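Local coordinates for protein Vv2_1132 (Vibrio vulnificus CMCP6, PDB 5Y9S) that probably binds DNA and regulates transcription as a tetrameric LysR-type regulator, pairing a helix-turn-helix domain with a ligand-sensing domain of the periplasmic-binding-protein type, at residues P8-F11 / K12-E15; T36-A39 / F40-I44; L119-A122 / E123-H127; H142-M145 / L146-H149. One frame throughout, in Å; residues are numbered along the deposited sequence.

Contact 1: residues P8-F11 / K12-E15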
loop_
_atom_site.group_PDB
_atom_site.type_symbol
_atom_site.label_atom_id
_atom_site.label_comp_id
_atom_site.label_asym_id
_atom_site.label_seq_id
_atom_site.Cartn_x
_atom_site.Cartn_y
_atom_site.Cartn_z
ATOM N N PRO D 8 0.246 19.420 -6.846
ATOM C CA PRO D 8 0.780 18.055 -6.959
ATOM C C PRO D 8 1.731 17.675 -5.834
ATOM O O PRO D 8 2.693 18.400 -5.552
ATOM C CB PRO D 8 1.516 18.091 -8.306
ATOM C CG PRO D 8 2.014 19.492 -8.394
ATOM C CD PRO D 8 0.917 20.341 -7.786
ATOM N N LEU D 9 1.496 16.537 -5.186
ATOM C CA LEU D 9 2.557 15.983 -4.359
ATOM C C LEU D 9 3.724 15.587 -5.246
ATOM O O LEU D 9 3.539 15.038 -6.333
ATOM C CB LEU D 9 2.063 14.777 -3.572
ATOM C CG LEU D 9 3.081 13.828 -2.983
ATOM C CD1 LEU D 9 3.563 14.362 -1.658
ATOM C CD2 LEU D 9 2.422 12.476 -2.800
ATOM N N GLU D 10 4.933 15.861 -4.786
ATOM C CA GLU D 10 6.127 15.530 -5.548
ATOM C C GLU D 10 6.792 14.302 -4.951
ATOM O O GLU D 10 7.058 14.249 -3.750
ATOM C CB GLU D 10 7.102 16.705 -5.579
ATOM C CG GLU D 10 6.520 17.928 -6.250
ATOM C CD GLU D 10 7.473 18.556 -7.232
ATOM O OE1 GLU D 10 8.506 17.926 -7.553
ATOM O OE2 GLU D 10 7.192 19.691 -7.673
ATOM N N PHE D 11 7.063 13.323 -5.805
ATOM C CA PHE D 11 7.535 12.032 -5.330
ATOM C C PHE D 11 8.800 12.174 -4.498
ATOM O O PHE D 11 8.949 11.499 -3.469
ATOM C CB PHE D 11 7.749 11.109 -6.533
ATOM C CG PHE D 11 8.617 9.922 -6.252
ATOM C CD1 PHE D 11 8.077 8.773 -5.719
ATOM C CD2 PHE D 11 9.979 9.948 -6.543
ATOM C CE1 PHE D 11 8.880 7.671 -5.465
ATOM C CE2 PHE D 11 10.783 8.853 -6.279
ATOM C CZ PHE D 11 10.229 7.711 -5.741
ATOM N N LYS D 12 9.734 13.042 -4.914
ATOM C CA LYS D 12 11.021 13.015 -4.218
ATOM C C LYS D 12 10.973 13.671 -2.837
ATOM O O LYS D 12 11.910 13.481 -2.055
ATOM C CB LYS D 12 12.137 13.642 -5.071
ATOM C CG LYS D 12 11.723 14.760 -5.982
ATOM C CD LYS D 12 12.899 15.199 -6.838
ATOM C CE LYS D 12 12.980 14.384 -8.143
ATOM N NZ LYS D 12 14.263 14.605 -8.895
ATOM N N TRP D 13 9.902 14.411 -2.508
ATOM C CA TRP D 13 9.669 14.867 -1.128
ATOM C C TRP D 13 9.719 13.703 -0.138
ATOM O O TRP D 13 10.184 13.854 1.004
ATOM C CB TRP D 13 8.291 15.536 -1.019
ATOM C CG TRP D 13 8.151 16.828 -1.766
ATOM C CD1 TRP D 13 9.162 17.585 -2.304
ATOM C CD2 TRP D 13 6.923 17.523 -2.065
ATOM N NE1 TRP D 13 8.633 18.706 -2.896
ATOM C CE2 TRP D 13 7.266 18.691 -2.770
ATOM C CE3 TRP D 13 5.579 17.267 -1.805
ATOM C CZ2 TRP D 13 6.315 19.596 -3.219
ATOM C CZ3 TRP D 13 4.632 18.165 -2.249
ATOM C CH2 TRP D 13 5.006 19.329 -2.937
ATOM N N LEU D 14 9.246 12.533 -0.559
ATOM C CA LEU D 14 9.170 11.398 0.351
ATOM C C LEU D 14 10.555 10.945 0.776
ATOM O O LEU D 14 10.847 10.845 1.971
ATOM C CB LEU D 14 8.412 10.258 -0.312
ATOM C CG LEU D 14 7.042 10.668 -0.822
ATOM C CD1 LEU D 14 6.391 9.495 -1.517
ATOM C CD2 LEU D 14 6.190 11.144 0.318
ATOM N N GLU D 15 11.430 10.666 -0.184
ATOM C CA GLU D 15 12.799 10.316 0.199
ATOM C C GLU D 15 13.489 11.503 0.847
ATOM O O GLU D 15 14.273 11.320 1.785
ATOM C CB GLU D 15 13.600 9.815 -1.011
ATOM C CG GLU D 15 12.746 9.137 -2.091
ATOM C CD GLU D 15 13.552 8.682 -3.320
ATOM O OE1 GLU D 15 14.587 8.003 -3.122
ATOM O OE2 GLU D 15 13.156 9.002 -4.476
#
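The aliphatic part of E10 lies over the indole of W13. Its CB sits 3.5 Å from the centroid of the W13 five-membered ring and 15° off the ring normal, which meets the geometry of a CH-pi contact. CG continues across the same indole, with E10 CG 3.5 Å from W13 CZ2. Because CG of W13 stands anti to its own carbonyl carbon (chi1 -67°), the indole is swung back beneath the residues that precede the helix. The second apolar contact comes from L9, whose CD1 meets the benzo part of the indole at W13 CE3, 3.5 Å away; the two side chains run past each other in opposite senses.

The hydrogen bonds across this turn are all between backbone atoms. W13 N donates to E10 O at 3.1 Å and L14 N to F11 O at 3.1 Å; both link residues three apart, the spacing of a tight first turn as the chain enters the helix. The E15 carboxylate comes obliquely to the F11 ring, E15 OE2 lying 3.0 Å from F11 CE2.

L9 and W13 pack on W50, and F11 and L14 meet L80, so the entry to helix 11-22 lies between helix 37-51 of the helix-turn-helix and the long helix 67-90, probably the linker helix. F11 also packs on L9 of the second subunit, bringing this turn to a subunit interface.

Contact 2: residues T36-A39 / F40-I44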
loop_
_atom_site.group_PDB
_atom_site.type_symbol
_atom_site.label_atom_id
_atom_site.label_comp_id
_atom_site.label_asym_id
_atom_site.label_seq_id
_atom_site.Cartn_x
_atom_site.Cartn_y
_atom_site.Cartn_z
ATOM N N THR D 36 21.579 20.839 -3.784
ATOM C CA THR D 36 22.104 21.911 -2.937
ATOM C C THR D 36 21.467 21.858 -1.549
ATOM O O THR D 36 20.325 21.413 -1.380
ATOM C CB THR D 36 21.871 23.291 -3.569
ATOM O OG1 THR D 36 20.467 23.537 -3.735
ATOM C CG2 THR D 36 22.565 23.396 -4.941
ATOM N N GLN D 37 22.239 22.280 -0.538
ATOM C CA GLN D 37 21.665 22.580 0.773
ATOM C C GLN D 37 20.423 23.441 0.616
ATOM O O GLN D 37 19.404 23.237 1.299
ATOM C CB GLN D 37 22.699 23.296 1.629
ATOM C CG GLN D 37 22.434 23.296 3.115
ATOM C CD GLN D 37 23.721 23.498 3.881
ATOM O OE1 GLN D 37 24.800 23.492 3.283
ATOM N NE2 GLN D 37 23.624 23.683 5.204
ATOM N N SER D 38 20.492 24.382 -0.318
ATOM C CA SER D 38 19.406 25.232 -0.773
ATOM C C SER D 38 18.187 24.432 -1.183
ATOM O O SER D 38 17.170 24.430 -0.474
ATOM C CB SER D 38 19.887 26.068 -1.965
ATOM O OG SER D 38 18.811 26.506 -2.795
ATOM N N ALA D 39 18.283 23.776 -2.350
ATOM C CA ALA D 39 17.118 23.112 -2.924
ATOM C C ALA D 39 16.500 22.120 -1.950
ATOM O O ALA D 39 15.278 21.968 -1.928
ATOM C CB ALA D 39 17.484 22.417 -4.235
ATOM N N PHE D 40 17.308 21.475 -1.111
ATOM C CA PHE D 40 16.746 20.559 -0.131
ATOM C C PHE D 40 15.773 21.280 0.791
ATOM O O PHE D 40 14.643 20.823 0.995
ATOM C CB PHE D 40 17.834 19.891 0.691
ATOM C CG PHE D 40 17.308 18.765 1.540
ATOM C CD1 PHE D 40 16.943 17.559 0.957
ATOM C CD2 PHE D 40 17.135 18.926 2.901
ATOM C CE1 PHE D 40 16.436 16.514 1.732
ATOM C CE2 PHE D 40 16.620 17.888 3.682
ATOM C CZ PHE D 40 16.267 16.678 3.091
ATOM N N SER D 41 16.205 22.421 1.345
ATOM C CA SER D 41 15.359 23.246 2.206
ATOM C C SER D 41 14.052 23.592 1.524
ATOM O O SER D 41 12.979 23.495 2.130
ATOM C CB SER D 41 16.081 24.536 2.581
ATOM O OG SER D 41 16.800 24.326 3.762
ATOM N N ARG D 42 14.129 24.009 0.260
ATOM C CA ARG D 42 12.927 24.382 -0.476
ATOM C C ARG D 42 12.021 23.180 -0.686
ATOM O O ARG D 42 10.791 23.318 -0.680
ATOM C CB ARG D 42 13.313 25.020 -1.812
ATOM C CG ARG D 42 12.246 25.916 -2.436
ATOM C CD ARG D 42 12.891 26.847 -3.470
ATOM N NE ARG D 42 13.699 27.895 -2.847
ATOM C CZ ARG D 42 15.002 28.081 -3.054
ATOM N NH1 ARG D 42 15.670 27.277 -3.879
ATOM N NH2 ARG D 42 15.638 29.082 -2.439
ATOM N N ARG D 43 12.602 21.988 -0.836
ATOM C CA ARG D 43 11.762 20.818 -1.031
ATOM C C ARG D 43 11.041 20.478 0.259
ATOM O O ARG D 43 9.822 20.280 0.262
ATOM C CB ARG D 43 12.598 19.643 -1.534
ATOM C CG ARG D 43 13.253 19.930 -2.897
ATOM C CD ARG D 43 13.182 18.766 -3.878
ATOM N NE ARG D 43 13.847 17.590 -3.350
ATOM C CZ ARG D 43 14.777 16.930 -4.014
ATOM N NH1 ARG D 43 15.124 17.363 -5.210
ATOM N NH2 ARG D 43 15.357 15.854 -3.487
ATOM N N ILE D 44 11.778 20.466 1.376
ATOM C CA ILE D 44 11.185 20.171 2.677
ATOM C C ILE D 44 10.070 21.163 2.994
ATOM O O ILE D 44 9.022 20.805 3.557
ATOM C CB ILE D 44 12.286 20.176 3.748
ATOM C CG1 ILE D 44 13.256 19.005 3.491
ATOM C CG2 ILE D 44 11.695 20.168 5.145
ATOM C CD1 ILE D 44 12.750 17.652 3.993
#
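The R42 guanidinium is approached obliquely by the hydroxyl of S38: R42 NH1 donates to S38 OG at 3.4 Å, a weak bond with an N-H...O angle of only 132°. The other flat group, the F40 ring, carries on one face CG1 of I44, one turn further along the helix, 3.5 Å above the plane and displaced toward the rim. Holding CG anti to the backbone N (chi1 -170°) directs this ring off the helix, and F40 CB remains 3.6 Å from T36 O.

The start of the helix is capped. T36 occupies the N-cap, and its OG1 accepts from A39 N at 2.6 Å in a nearly straight bond (172°), satisfying an amide of the first turn. Regular i to i+4 bonds follow, from F40 N to T36 O at 3.0 Å and from R43 N to A39 O at 2.9 Å; the S41 N to Q37 O bond between them is weak. The chain of R43 folds close to the backbone, with CG 3.0 Å from A39 O, and its NE forms a salt bridge with D16.

As the second helix of the helix-turn-helix, 37-51 probably serves for DNA recognition, as in relatives. F40 is buried against F26, A29 and A30 of helix 26-32 and L20 of helix 11-22, whereas T36, Q37, S38 and R42 lie exposed on the surface of this three-helix arrangement.

Contact 3: residues L119-A122 / E123-H127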
loop_
_atom_site.group_PDB
_atom_site.type_symbol
_atom_site.label_atom_id
_atom_site.label_comp_id
_atom_site.label_asym_id
_atom_site.label_seq_id
_atom_site.Cartn_x
_atom_site.Cartn_y
_atom_site.Cartn_z
ATOM N N LEU D 119 37.485 -19.082 -16.225
ATOM C CA LEU D 119 38.930 -18.934 -16.331
ATOM C C LEU D 119 39.531 -20.020 -17.213
ATOM O O LEU D 119 40.444 -19.750 -17.999
ATOM C CB LEU D 119 39.561 -18.944 -14.940
ATOM C CG LEU D 119 39.396 -17.632 -14.157
ATOM C CD1 LEU D 119 39.498 -17.845 -12.647
ATOM C CD2 LEU D 119 40.428 -16.624 -14.632
ATOM N N GLN D 120 39.012 -21.244 -17.128
ATOM C CA GLN D 120 39.588 -22.321 -17.922
ATOM C C GLN D 120 39.392 -22.124 -19.415
ATOM O O GLN D 120 39.982 -22.875 -20.195
ATOM C CB GLN D 120 38.993 -23.666 -17.515
ATOM C CG GLN D 120 39.597 -24.251 -16.246
ATOM C CD GLN D 120 39.026 -25.613 -15.900
ATOM O OE1 GLN D 120 37.850 -25.894 -16.155
ATOM N NE2 GLN D 120 39.860 -26.471 -15.322
ATOM N N SER D 121 38.592 -21.149 -19.829
ATOM C CA SER D 121 38.343 -20.860 -21.235
ATOM C C SER D 121 38.556 -19.393 -21.507
ATOM O O SER D 121 37.842 -18.778 -22.305
ATOM C CB SER D 121 36.931 -21.263 -21.636
ATOM O OG SER D 121 36.589 -22.522 -21.079
ATOM N N ALA D 122 39.544 -18.812 -20.833
ATOM C CA ALA D 122 39.740 -17.372 -20.856
ATOM C C ALA D 122 39.861 -16.850 -22.281
ATOM O O ALA D 122 38.983 -16.119 -22.744
ATOM C CB ALA D 122 40.973 -16.991 -20.037
ATOM N N GLU D 123 40.929 -17.236 -22.988
ATOM C CA GLU D 123 41.171 -16.675 -24.314
ATOM C C GLU D 123 40.011 -16.959 -25.262
ATOM O O GLU D 123 39.732 -16.152 -26.156
ATOM C CB GLU D 123 42.487 -17.211 -24.886
ATOM C CG GLU D 123 43.661 -16.220 -24.833
ATOM C CD GLU D 123 45.000 -16.854 -25.224
ATOM O OE1 GLU D 123 45.434 -17.825 -24.559
ATOM O OE2 GLU D 123 45.623 -16.378 -26.201
ATOM N N ALA D 124 39.309 -18.079 -25.071
ATOM C CA ALA D 124 38.114 -18.334 -25.868
ATOM C C ALA D 124 36.983 -17.376 -25.498
ATOM O O ALA D 124 36.315 -16.824 -26.380
ATOM C CB ALA D 124 37.668 -19.788 -25.705
ATOM N N LEU D 125 36.765 -17.152 -24.202
ATOM C CA LEU D 125 35.658 -16.334 -23.714
ATOM C C LEU D 125 36.056 -14.903 -23.370
ATOM O O LEU D 125 35.186 -14.111 -22.991
ATOM C CB LEU D 125 35.030 -16.979 -22.469
ATOM C CG LEU D 125 34.519 -18.422 -22.506
ATOM C CD1 LEU D 125 34.253 -18.901 -21.083
ATOM C CD2 LEU D 125 33.267 -18.543 -23.364
ATOM N N SER D 126 37.338 -14.555 -23.480
ATOM C CA SER D 126 37.796 -13.247 -23.022
ATOM C C SER D 126 37.012 -12.110 -23.660
ATOM O O SER D 126 36.793 -11.072 -23.026
ATOM C CB SER D 126 39.292 -13.097 -23.317
ATOM O OG SER D 126 39.640 -11.755 -23.619
ATOM N N HIS D 127 36.566 -12.296 -24.904
ATOM C CA HIS D 127 35.894 -11.250 -25.668
ATOM C C HIS D 127 34.419 -11.086 -25.306
ATOM O O HIS D 127 33.792 -10.124 -25.765
ATOM C CB HIS D 127 36.029 -11.544 -27.166
ATOM C CG HIS D 127 35.217 -12.715 -27.620
ATOM N ND1 HIS D 127 35.530 -14.016 -27.281
ATOM C CD2 HIS D 127 34.087 -12.782 -28.363
ATOM C CE1 HIS D 127 34.635 -14.834 -27.807
ATOM N NE2 HIS D 127 33.749 -14.111 -28.468
#
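From S121 to L125 the backbone closes one short helical turn, with L125 N donating to S121 O at 2.7 Å, nearly along the C=O axis (C=O...N angle 168°). The side chains of the same two residues also touch: S121 CB meets L125 CD1 at 3.6 Å. L125 CG is anti to its carbonyl carbon (chi1 -55°), a torsion that carries the branch back over the preceding turn, with CG 3.3 Å from S121 O. The carbonyl oxygen of S121 is thus met by both the amide and the aliphatic chain of L125. A124 adds its methyl, CB lying 3.6 Å from S121 O.

S121 is the N-cap residue of helix 122-125 by position, although its hydroxyl makes no capping bond. It marks the break between helix 114-120 and this single turn, which leads into strand 129-134 of the LysR substrate-binding domain, a fold of the periplasmic-binding-protein class. L125, which is buried, packs on F297, and the exposed A124 touches E300, both of helix 292-300. H127 reaches the same helix through a hydrogen bond from its ring to Q296, while A122, E123 and S126 are exposed, and L119 packs on G244 of the third subunit.

Contact 4: residues H142-M145 / L146-H149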
loop_
_atom_site.group_PDB
_atom_site.type_symbol
_atom_site.label_atom_id
_atom_site.label_comp_id
_atom_site.label_asym_id
_atom_site.label_seq_id
_atom_site.Cartn_x
_atom_site.Cartn_y
_atom_site.Cartn_z
ATOM N N HIS D 142 13.350 -19.986 -13.415
ATOM C CA HIS D 142 14.494 -19.843 -14.321
ATOM C C HIS D 142 14.220 -20.451 -15.682
ATOM O O HIS D 142 14.679 -19.916 -16.694
ATOM C CB HIS D 142 15.740 -20.478 -13.720
ATOM C CG HIS D 142 16.181 -19.840 -12.438
ATOM N ND1 HIS D 142 16.914 -20.511 -11.483
ATOM C CD2 HIS D 142 16.004 -18.586 -11.963
ATOM C CE1 HIS D 142 17.170 -19.698 -10.475
ATOM N NE2 HIS D 142 16.627 -18.524 -10.739
ATOM N N PHE D 143 13.518 -21.585 -15.733
ATOM C CA PHE D 143 13.050 -22.071 -17.031
ATOM C C PHE D 143 12.226 -20.992 -17.721
ATOM O O PHE D 143 12.424 -20.712 -18.906
ATOM C CB PHE D 143 12.218 -23.351 -16.874
ATOM C CG PHE D 143 13.029 -24.579 -16.566
ATOM C CD1 PHE D 143 14.410 -24.531 -16.542
ATOM C CD2 PHE D 143 12.400 -25.788 -16.307
ATOM C CE1 PHE D 143 15.157 -25.672 -16.263
ATOM C CE2 PHE D 143 13.139 -26.933 -16.031
ATOM C CZ PHE D 143 14.516 -26.878 -16.006
ATOM N N GLN D 144 11.322 -20.349 -16.971
ATOM C CA GLN D 144 10.492 -19.291 -17.537
ATOM C C GLN D 144 11.355 -18.150 -18.067
ATOM O O GLN D 144 11.056 -17.574 -19.119
ATOM C CB GLN D 144 9.498 -18.785 -16.482
ATOM C CG GLN D 144 8.335 -17.981 -17.035
ATOM C CD GLN D 144 7.434 -18.834 -17.916
ATOM O OE1 GLN D 144 6.960 -19.912 -17.495
ATOM N NE2 GLN D 144 7.197 -18.364 -19.152
ATOM N N MET D 145 12.437 -17.812 -17.356
ATOM C CA MET D 145 13.313 -16.752 -17.852
ATOM C C MET D 145 14.026 -17.176 -19.129
ATOM O O MET D 145 14.253 -16.347 -20.015
ATOM C CB MET D 145 14.345 -16.336 -16.809
ATOM C CG MET D 145 13.811 -15.436 -15.742
ATOM S SD MET D 145 14.716 -15.770 -14.228
ATOM C CE MET D 145 16.083 -14.672 -14.421
ATOM N N LEU D 146 14.426 -18.446 -19.231
ATOM C CA LEU D 146 15.012 -18.913 -20.482
ATOM C C LEU D 146 14.036 -18.694 -21.636
ATOM O O LEU D 146 14.396 -18.104 -22.664
ATOM C CB LEU D 146 15.410 -20.385 -20.353
ATOM C CG LEU D 146 16.670 -20.660 -19.520
ATOM C CD1 LEU D 146 17.070 -22.107 -19.624
ATOM C CD2 LEU D 146 17.825 -19.799 -19.963
ATOM N N GLU D 147 12.776 -19.118 -21.454
ATOM C CA GLU D 147 11.758 -18.946 -22.488
ATOM C C GLU D 147 11.592 -17.476 -22.862
ATOM O O GLU D 147 11.562 -17.128 -24.045
ATOM C CB GLU D 147 10.429 -19.534 -22.014
ATOM C CG GLU D 147 10.398 -21.056 -21.944
ATOM C CD GLU D 147 9.118 -21.585 -21.303
ATOM O OE1 GLU D 147 9.191 -22.159 -20.190
ATOM O OE2 GLU D 147 8.037 -21.419 -21.916
ATOM N N ASP D 148 11.512 -16.590 -21.864
ATOM C CA ASP D 148 11.374 -15.155 -22.120
ATOM C C ASP D 148 12.644 -14.500 -22.680
ATOM O O ASP D 148 12.622 -13.288 -22.930
ATOM C CB ASP D 148 10.963 -14.428 -20.835
ATOM C CG ASP D 148 9.678 -14.986 -20.221
ATOM O OD1 ASP D 148 9.040 -15.860 -20.839
ATOM O OD2 ASP D 148 9.307 -14.561 -19.109
ATOM N N HIS D 149 13.738 -15.238 -22.866
ATOM C CA HIS D 149 15.029 -14.655 -23.252
ATOM C C HIS D 149 15.466 -13.521 -22.319
ATOM O O HIS D 149 16.322 -12.698 -22.681
ATOM C CB HIS D 149 15.007 -14.172 -24.702
ATOM C CG HIS D 149 14.553 -15.217 -25.671
ATOM N ND1 HIS D 149 15.429 -16.049 -26.336
ATOM C CD2 HIS D 149 13.313 -15.569 -26.086
ATOM C CE1 HIS D 149 14.749 -16.871 -27.114
ATOM N NE2 HIS D 149 13.463 -16.601 -26.982
#
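Q144 and D148 come together one turn apart on the outer side of helix 139-147, and their meeting is loose: Q144 NE2 stays 3.5 Å from D148 OD1, with the amide and carboxylate planes 52° apart. Q144 reaches this far because its chain, with CG anti to the backbone N (chi1 -164°), bends at chi2 and turns its amide along the helix. E147 is more distant still, Q144 OE1 lying 4.2 Å from E147 OE1.

The tight part is the helix backbone and its inner flank. L146 N donates to H142 O at 2.9 Å, E147 N to F143 O at 3.0 Å and D148 N to Q144 O at 3.0 Å, all i to i+4. L146 fits close against the preceding turn, its CB 3.3 Å from F143 O, and is buried with H142 and F143. They pack on L172 of strand 172-186 (F143 and L146) and L154 of strand 153-157 (H142 and F143). The helix closes in a Schellman motif at H149, whose positive phi (53°) turns the chain toward strand 153-157.

D148, F143 and Q144 take part in a subunit contact: Y61 of the fourth subunit meets the F143 ring edge-to-face, and Q144 packs on S27 of that subunit. Both acids find their polar partners beyond the turn, E147 in a salt bridge with K171 of the same chain, D148 through OD2 in Q37 of the fourth subunit. K171 probably offsets the charge of E147, while the amide of Q37 gives D148 only a hydrogen bond; the turn's internal cohesion rests on backbone bonds and apolar burial.

In the fold
Contacts 1 and 2 belong to the DNA-binding domain and touch, K12 CD lying 3.5 Å from R43 NH1; contacts 3 and 4 belong to the substrate-binding domain, their centres about 25 Å apart. All four are local helical turns, yet their settings differ. Contact 2 is mostly surface, with a single buried aromatic and a capped helix start. The other three are partly buried: contact 1 through an indole and leucines, contact 3 through one leucine and a serine, contact 4 through a broader apolar flank against the sheet. Contacts 1, 3 and 4 each face a different neighbouring subunit, the second, third and fourth, whereas no other chain of the assembly touches contact 2.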